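Local structure of periplasmic divalent cation tolerance protein CutA (Pyrococcus horikoshii, 1UKU) at residues A[30-35]-A[51-56]. The protein binds copper at the interface between two of its trimers and is involved in resistance toward heavy metals. Sequence-based numbering, arbitrary orientation.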
# COMPACT_ATOMS: atom_id res chain seq x y z
N ALA A 30 -9.37 7.98 5.28
CA ALA A 30 -9.39 6.83 4.40
C ALA A 30 -8.98 7.25 2.99
O ALA A 30 -9.28 8.35 2.56
CB ALA A 30 -10.73 6.22 4.40
N ASN A 31 -8.24 6.38 2.30
CA ASN A 31 -7.91 6.55 0.89
C ASN A 31 -8.50 5.32 0.16
O ASN A 31 -8.15 4.19 0.49
CB ASN A 31 -6.40 6.58 0.67
CG ASN A 31 -5.69 7.79 1.24
OD1 ASN A 31 -4.45 7.78 1.21
ND2 ASN A 31 -6.40 8.83 1.69
N LEU A 32 -9.38 5.55 -0.79
CA LEU A 32 -10.10 4.48 -1.50
C LEU A 32 -9.69 4.48 -2.95
O LEU A 32 -9.68 5.51 -3.59
CB LEU A 32 -11.61 4.68 -1.43
CG LEU A 32 -12.29 4.31 -0.10
CD1 LEU A 32 -11.64 4.87 1.16
CD2 LEU A 32 -13.77 4.67 -0.17
N ARG A 33 -9.42 3.30 -3.49
CA ARG A 33 -9.11 3.17 -4.92
C ARG A 33 -9.46 1.76 -5.40
O ARG A 33 -9.35 0.80 -4.66
CB ARG A 33 -7.66 3.53 -5.27
CG ARG A 33 -6.64 2.44 -5.08
CD ARG A 33 -6.38 2.12 -3.69
NE ARG A 33 -5.44 0.98 -3.51
CZ ARG A 33 -5.73 -0.31 -3.59
NH1 ARG A 33 -6.93 -0.71 -3.93
NH2 ARG A 33 -4.81 -1.22 -3.31
N GLU A 34 -9.91 1.67 -6.64
CA GLU A 34 -10.23 0.40 -7.26
C GLU A 34 -9.03 -0.53 -7.42
O GLU A 34 -7.89 -0.09 -7.62
CB GLU A 34 -10.90 0.66 -8.62
CG GLU A 34 -12.28 1.27 -8.50
CD GLU A 34 -12.84 1.76 -9.84
OE1 GLU A 34 -13.82 2.56 -9.82
OE2 GLU A 34 -12.32 1.36 -10.91
N HIS A 35 -9.32 -1.83 -7.38
CA HIS A 35 -8.35 -2.83 -7.83
C HIS A 35 -9.10 -4.05 -8.32
O HIS A 35 -10.32 -4.15 -8.14
CB HIS A 35 -7.34 -3.20 -6.73
CG HIS A 35 -7.95 -3.88 -5.55
ND1 HIS A 35 -7.93 -3.35 -4.28
CD2 HIS A 35 -8.58 -5.08 -5.45
CE1 HIS A 35 -8.58 -4.17 -3.46
NE2 HIS A 35 -8.95 -5.24 -4.13
N VAL A 51 -13.06 -2.24 -4.30
CA VAL A 51 -12.49 -0.96 -3.86
C VAL A 51 -11.64 -1.24 -2.63
O VAL A 51 -12.18 -1.73 -1.61
CB VAL A 51 -13.59 0.08 -3.59
CG1 VAL A 51 -12.99 1.38 -3.03
CG2 VAL A 51 -14.32 0.35 -4.90
N GLY A 52 -10.35 -0.99 -2.71
CA GLY A 52 -9.49 -1.11 -1.55
C GLY A 52 -9.50 0.15 -0.72
O GLY A 52 -9.65 1.23 -1.29
N ALA A 53 -9.33 0.02 0.58
CA ALA A 53 -9.39 1.14 1.53
C ALA A 53 -8.20 1.08 2.46
O ALA A 53 -7.96 0.08 3.15
CB ALA A 53 -10.66 1.08 2.33
N ILE A 54 -7.46 2.18 2.45
CA ILE A 54 -6.34 2.41 3.33
C ILE A 54 -6.84 3.37 4.42
O ILE A 54 -7.13 4.54 4.15
CB ILE A 54 -5.15 3.02 2.56
CG1 ILE A 54 -4.66 2.08 1.46
CG2 ILE A 54 -4.00 3.32 3.52
CD1 ILE A 54 -3.92 2.78 0.31
N LEU A 55 -6.90 2.89 5.64
CA LEU A 55 -7.37 3.64 6.80
C LEU A 55 -6.22 4.02 7.71
O LEU A 55 -5.30 3.24 7.88
CB LEU A 55 -8.39 2.83 7.60
CG LEU A 55 -9.44 2.03 6.79
CD1 LEU A 55 -10.32 1.25 7.69
CD2 LEU A 55 -10.26 2.97 5.90
N LYS A 56 -6.30 5.20 8.31
CA LYS A 56 -5.22 5.70 9.18
C LYS A 56 -5.80 5.98 10.54
O LYS A 56 -6.79 6.69 10.67
CB LYS A 56 -4.56 6.94 8.56
CG LYS A 56 -4.09 6.71 7.09
CD LYS A 56 -3.71 7.98 6.32
CE LYS A 56 -4.36 8.08 4.89
NZ LYS A 56 -5.79 8.68 4.78
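G52 O is gripped by R33 N at 3.0 Å and touched by the CA-H of L32, while G52 N returns a 2.8 Å bond to R33 O. This pair and N31 with I54 are two hydrogen-bonded rungs of the antiparallel beta hairpin formed by strands 29-41 and 44-57, within the ferredoxin-like sheet of CutA. At the second rung I54 N points almost straight at N31 O (178° at the hydrogen), and N31 N answers to I54 O at 2.8 Å.

The hairpin illustrates how a glycine in a strand makes room for polar side chains. R33 CG sits between the backbone N and the carbonyl carbon (chi1 84°); the chain then bends at chi2, and the guanidinium NH1 lies 3.5 Å from G52 CA and donates to H35 ND1 at 2.8 Å, nearly in the plane of both guanidinium and ring. H35 CE1 lies close to G52 N, and NE2 is bonded to E50, so both ring nitrogens are engaged.

The face bearing A30, L32, V51, A53 and L55 is largely apolar, with E34 on the same side: A30 CB meets L55 CD2 at 3.6 Å, L32 CB meets V51 CG1, and L32 CD1 approaches A53 CB. Helix 11-23 covers this side, with W11 touching both L32 and V51. N31 OD1 is hydrogen-bonded to Y5 OH of the second subunit, and a strand of that subunit pairs antiparallel with A30-L32, so the sheet runs on across the trimer interface. Nearby, the K56 side chain crosses N31 at about a right angle, bringing NZ to 3.2 Å from ND2, two donors without a bond; ND2 instead donates to A30 O from above its carbonyl plane.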